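Dipicolinate synthase, B chain (Bacillus cereus, PDB 3MCU) probably acts together with DpaA to oxidise dihydrodipicolinate to dipicolinate in sporulation, with NADP(+) as the electron acceptor. Local coordinates at residues T94-S97 with M98-A102; G156-P160 with E161-N165. All coordinates share one frame; numbering follows the deposited sequence.

Contact 1. Residues T94-S97 with M98-A102; sequences TGNS and MSKFA. With PO4 (phosphate ion), chain J.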
loop_
_atom_site.group_PDB
_atom_site.type_symbol
_atom_site.label_atom_id
_atom_site.label_comp_id
_atom_site.label_asym_id
_atom_site.label_seq_id
_atom_site.Cartn_x
_atom_site.Cartn_y
_atom_site.Cartn_z
ATOM N N THR D 94 -13.453 -14.609 7.439
ATOM C CA THR D 94 -12.892 -15.191 6.228
ATOM C C THR D 94 -11.843 -14.274 5.619
ATOM O O THR D 94 -11.778 -13.101 5.945
ATOM C CB THR D 94 -13.976 -15.499 5.170
ATOM O OG1 THR D 94 -14.623 -14.284 4.773
ATOM C CG2 THR D 94 -15.010 -16.480 5.713
ATOM N N GLY D 95 -11.007 -14.831 4.753
ATOM C CA GLY D 95 -10.040 -14.042 4.022
ATOM C C GLY D 95 -10.734 -12.958 3.207
ATOM O O GLY D 95 -10.304 -11.810 3.184
ATOM N N ASN D 96 -11.828 -13.322 2.547
ATOM C CA ASN D 96 -12.567 -12.357 1.749
ATOM C C ASN D 96 -13.035 -11.146 2.568
ATOM O O ASN D 96 -12.848 -9.997 2.150
ATOM C CB ASN D 96 -13.742 -13.023 1.020
ATOM C CG ASN D 96 -14.474 -12.061 0.093
ATOM O OD1 ASN D 96 -13.890 -11.512 -0.847
ATOM N ND2 ASN D 96 -15.756 -11.839 0.364
ATOM N N SER D 97 -13.632 -11.400 3.735
ATOM C CA SER D 97 -14.132 -10.312 4.593
ATOM C C SER D 97 -12.994 -9.539 5.269
ATOM O O SER D 97 -13.088 -8.346 5.475
ATOM C CB SER D 97 -15.079 -10.858 5.667
ATOM O OG SER D 97 -16.222 -11.477 5.103
HETATM N N MSE D 98 -11.913 -10.228 5.617
HETATM C CA MSE D 98 -10.741 -9.566 6.182
HETATM C C MSE D 98 -10.131 -8.552 5.201
HETATM O O MSE D 98 -9.738 -7.447 5.578
HETATM C CB MSE D 98 -9.680 -10.600 6.564
HETATM C CG MSE D 98 -8.423 -9.949 7.113
HETATM SE SE MSE D 98 -7.213 -11.188 8.010
HETATM C CE MSE D 98 -6.438 -12.027 6.420
ATOM N N SER D 99 -10.030 -8.951 3.945
ATOM C CA SER D 99 -9.547 -8.070 2.902
ATOM C C SER D 99 -10.470 -6.876 2.749
ATOM O O SER D 99 -10.015 -5.736 2.671
ATOM C CB SER D 99 -9.458 -8.823 1.573
ATOM O OG SER D 99 -9.191 -7.915 0.519
ATOM N N LYS D 100 -11.771 -7.132 2.708
ATOM C CA LYS D 100 -12.737 -6.047 2.583
ATOM C C LYS D 100 -12.699 -5.100 3.798
ATOM O O LYS D 100 -12.673 -3.872 3.642
ATOM C CB LYS D 100 -14.144 -6.604 2.335
ATOM C CG LYS D 100 -14.383 -7.074 0.887
ATOM C CD LYS D 100 -15.653 -7.926 0.753
ATOM C CE LYS D 100 -16.034 -8.101 -0.717
ATOM N NZ LYS D 100 -16.703 -9.404 -1.027
ATOM N N PHE D 101 -12.682 -5.671 5.002
ATOM C CA PHE D 101 -12.531 -4.886 6.226
ATOM C C PHE D 101 -11.276 -4.006 6.149
ATOM O O PHE D 101 -11.356 -2.794 6.358
ATOM C CB PHE D 101 -12.479 -5.805 7.460
ATOM C CG PHE D 101 -12.595 -5.073 8.775
ATOM C CD1 PHE D 101 -13.414 -3.969 8.897
ATOM C CD2 PHE D 101 -11.902 -5.505 9.885
ATOM C CE1 PHE D 101 -13.524 -3.300 10.089
ATOM C CE2 PHE D 101 -12.011 -4.847 11.088
ATOM C CZ PHE D 101 -12.816 -3.747 11.197
ATOM N N ALA D 102 -10.123 -4.601 5.843
ATOM C CA ALA D 102 -8.859 -3.840 5.799
ATOM C C ALA D 102 -8.917 -2.684 4.814
ATOM O O ALA D 102 -8.251 -1.670 5.001
ATOM C CB ALA D 102 -7.696 -4.728 5.445
HETATM P P PO4 J . -17.963 -13.546 3.029
HETATM O O1 PO4 J . -18.919 -13.507 4.216
HETATM O O2 PO4 J . -17.036 -14.740 3.097
HETATM O O3 PO4 J . -18.790 -13.593 1.758
HETATM O O4 PO4 J . -17.091 -12.323 3.005
#
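Asn-96 and Lys-100, one helical turn apart, bring their polar ends together: the lysine chain passes obliquely across the amide, Lys-100 NZ lying nearer Asn-96 ND2 (3.0 Å) than OD1 (3.5 Å). NZ and ND2 are two donors and form no bond; each has its own acceptor. Asn-96 CG stands anti to the backbone N (chi1 -176°), which turns ND2 toward a phosphate ion, where it donates to O4 at 3.0 Å. OD1 of the same amide accepts from Thr-106 N of the second subunit, and Lys-100 NZ pairs with Asp-107 of that subunit. Thr-94 is the N-cap. Its OG1 accepts from Ser-97 N at 3.2 Å, in a nearly straight bond (163°), while donating to phosphate O2 at 3.0 Å. Ser-97 directs OG at O4 from another side. Gly-14 N and Ser-41 OG also bond to the phosphate. Behind the cap, Met-98 N bonds to Thr-94 O at 2.9 Å and Phe-101 N to Ser-97 O at 2.7 Å; Met-98, a selenomethionine, and Phe-101 send their side chains onto strand 124-130. The ion probably comes from the crystallisation liquor, but its binding by side chains at a capped helix start after a parallel strand resembles the phosphate site of Rossmann-like flavoproteins.

Contact 2. Residues G156-P160 with E161-N165; sequences GQDAP and EKKPN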
loop_
_atom_site.group_PDB
_atom_site.type_symbol
_atom_site.label_atom_id
_atom_site.label_comp_id
_atom_site.label_asym_id
_atom_site.label_seq_id
_atom_site.Cartn_x
_atom_site.Cartn_y
_atom_site.Cartn_z
ATOM N N GLY D 156 -2.415 -18.526 14.450
ATOM C CA GLY D 156 -1.201 -19.046 13.842
ATOM C C GLY D 156 -1.479 -20.052 12.742
ATOM O O GLY D 156 -2.616 -20.226 12.323
ATOM N N GLN D 157 -0.429 -20.728 12.283
ATOM C CA GLN D 157 -0.576 -21.797 11.302
ATOM C C GLN D 157 -1.283 -23.015 11.907
ATOM O O GLN D 157 -0.891 -23.498 12.963
ATOM C CB GLN D 157 0.795 -22.184 10.761
ATOM C CG GLN D 157 1.492 -21.025 10.064
ATOM C CD GLN D 157 2.837 -21.412 9.482
ATOM O OE1 GLN D 157 3.864 -21.266 10.137
ATOM N NE2 GLN D 157 2.835 -21.907 8.245
ATOM N N ASP D 158 -2.338 -23.479 11.240
ATOM C CA ASP D 158 -3.101 -24.643 11.684
ATOM C C ASP D 158 -2.674 -25.908 10.943
ATOM O O ASP D 158 -3.061 -27.003 11.317
ATOM C CB ASP D 158 -4.602 -24.441 11.457
ATOM C CG ASP D 158 -4.949 -24.106 9.994
ATOM O OD1 ASP D 158 -5.967 -24.616 9.482
ATOM O OD2 ASP D 158 -4.223 -23.309 9.355
ATOM N N ALA D 159 -1.906 -25.750 9.877
ATOM C CA ALA D 159 -1.513 -26.887 9.046
ATOM C C ALA D 159 -0.323 -26.520 8.167
ATOM O O ALA D 159 -0.458 -26.384 6.964
ATOM C CB ALA D 159 -2.690 -27.359 8.188
ATOM N N PRO D 160 0.858 -26.392 8.778
ATOM C CA PRO D 160 2.038 -25.907 8.046
ATOM C C PRO D 160 2.479 -26.771 6.844
ATOM O O PRO D 160 3.060 -26.201 5.926
ATOM C CB PRO D 160 3.134 -25.818 9.126
ATOM C CG PRO D 160 2.388 -25.941 10.471
ATOM C CD PRO D 160 1.171 -26.771 10.171
ATOM N N GLU D 161 2.204 -28.075 6.808
ATOM C CA GLU D 161 2.520 -28.834 5.584
ATOM C C GLU D 161 1.362 -28.849 4.584
ATOM O O GLU D 161 1.565 -28.599 3.388
ATOM C CB GLU D 161 2.989 -30.270 5.879
ATOM C CG GLU D 161 3.823 -30.444 7.140
ATOM C CD GLU D 161 5.037 -29.525 7.213
ATOM O OE1 GLU D 161 5.616 -29.172 6.149
ATOM O OE2 GLU D 161 5.416 -29.157 8.355
ATOM N N LYS D 162 0.153 -29.125 5.068
ATOM C CA LYS D 162 -1.024 -29.205 4.198
ATOM C C LYS D 162 -1.469 -27.846 3.639
ATOM O O LYS D 162 -1.854 -27.753 2.476
ATOM C CB LYS D 162 -2.198 -29.866 4.919
ATOM C CG LYS D 162 -2.291 -31.376 4.749
ATOM C CD LYS D 162 -2.487 -32.065 6.087
ATOM C CE LYS D 162 -3.283 -33.354 5.947
ATOM N NZ LYS D 162 -4.751 -33.085 5.922
ATOM N N LYS D 163 -1.437 -26.805 4.464
ATOM C CA LYS D 163 -1.846 -25.481 4.013
ATOM C C LYS D 163 -0.816 -24.459 4.472
ATOM O O LYS D 163 -1.034 -23.732 5.439
ATOM C CB LYS D 163 -3.242 -25.137 4.554
ATOM C CG LYS D 163 -4.311 -26.180 4.210
ATOM C CD LYS D 163 -5.711 -25.757 4.652
ATOM C CE LYS D 163 -5.764 -25.564 6.158
ATOM N NZ LYS D 163 -7.149 -25.293 6.655
ATOM N N PRO D 164 0.327 -24.414 3.782
ATOM C CA PRO D 164 1.476 -23.629 4.251
ATOM C C PRO D 164 1.184 -22.145 4.516
ATOM O O PRO D 164 1.838 -21.566 5.376
ATOM C CB PRO D 164 2.487 -23.767 3.101
ATOM C CG PRO D 164 2.103 -25.068 2.419
ATOM C CD PRO D 164 0.602 -25.119 2.516
ATOM N N ASN D 165 0.258 -21.534 3.784
ATOM C CA ASN D 165 0.002 -20.105 3.990
ATOM C C ASN D 165 -1.195 -19.834 4.907
ATOM O O ASN D 165 -1.598 -18.686 5.068
ATOM C CB ASN D 165 -0.157 -19.355 2.665
ATOM C CG ASN D 165 1.170 -19.209 1.904
ATOM O OD1 ASN D 165 2.248 -19.479 2.439
ATOM N ND2 ASN D 165 1.089 -18.777 0.648
HETATM O O HOH W 1 -0.812 -23.446 8.107
#
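Both oxygens of the Asp-158 carboxylate have partners. OD1 takes Lys-163 NZ at 3.1 Å through its syn lone pair, a salt bridge, and OD2 binds Ser-166 OG, so two partners fix the rotation of the group. The carboxamide of Gln-157 is less well placed: NE2 gives Pro-164 O a weak, bent hydrogen bond of 3.1 Å (121°), the acceptor lying off the amide plane. Its other end is held more firmly, OE1 accepting from Val-191 N of the third subunit. The pyrrolidine ring of Pro-164 turns one face to Pro-160 O, which sits almost squarely over it, 3.8 Å from both CB and CG. Pro-164 CA adds a CA-H...O contact to Pro-160 O at 3.5 Å. The ring of Pro-160 meets Phe-195 and, across the interface, Pro-189 of the third subunit.

Between these side chains the backbone forms an alpha-turn: Lys-163 N donates to Ala-159 O at 2.7 Å, and Pro-160, Glu-161 and Lys-162 all have helical backbone angles. The turn lies in the loop that joins strand 150-156 to its antiparallel partner 167-169, where Gly-156 pairs with Val-168. A water accepts from Ala-159 N and donates to Lys-163 O at 2.7 Å, bridging the mouth of the turn. Lys-163 CG lies beside the backbone N (chi1 -55°), and a single bend at chi3 (-61°) carries CE past the Ala-159 methyl, 4.1 Å from Ala-159 CB, and sets NZ at the carboxylate. Arg-119 of the second subunit packs against Lys-163 and Pro-164, while Gln-188 of the third touches Glu-161 and Pro-164.

Overall arrangement
Contact 1 is largely buried, its centre about 11 Å from the centre of the chain, where a helix starts at the end of parallel strand 87-94. Contact 2, about 21 Å from the chain centre, is peripheral and partly exposed, in the loop between antiparallel strands 150-156 and 167-169. The centres of contact 1 and contact 2 are about 19 Å apart, and the two do not touch. Both use i to i+4 backbone bonds, in a series along helix 95-102 but singly in the loop. Contact 1 gathers hydroxyls and an amide round an anion, whereas contact 2 relies on prolines, one lysine-carboxylate bridge and a water. The second subunit reaches both, through polar bonds at 94-102 and packing at 156-165; the third also covers contact 2.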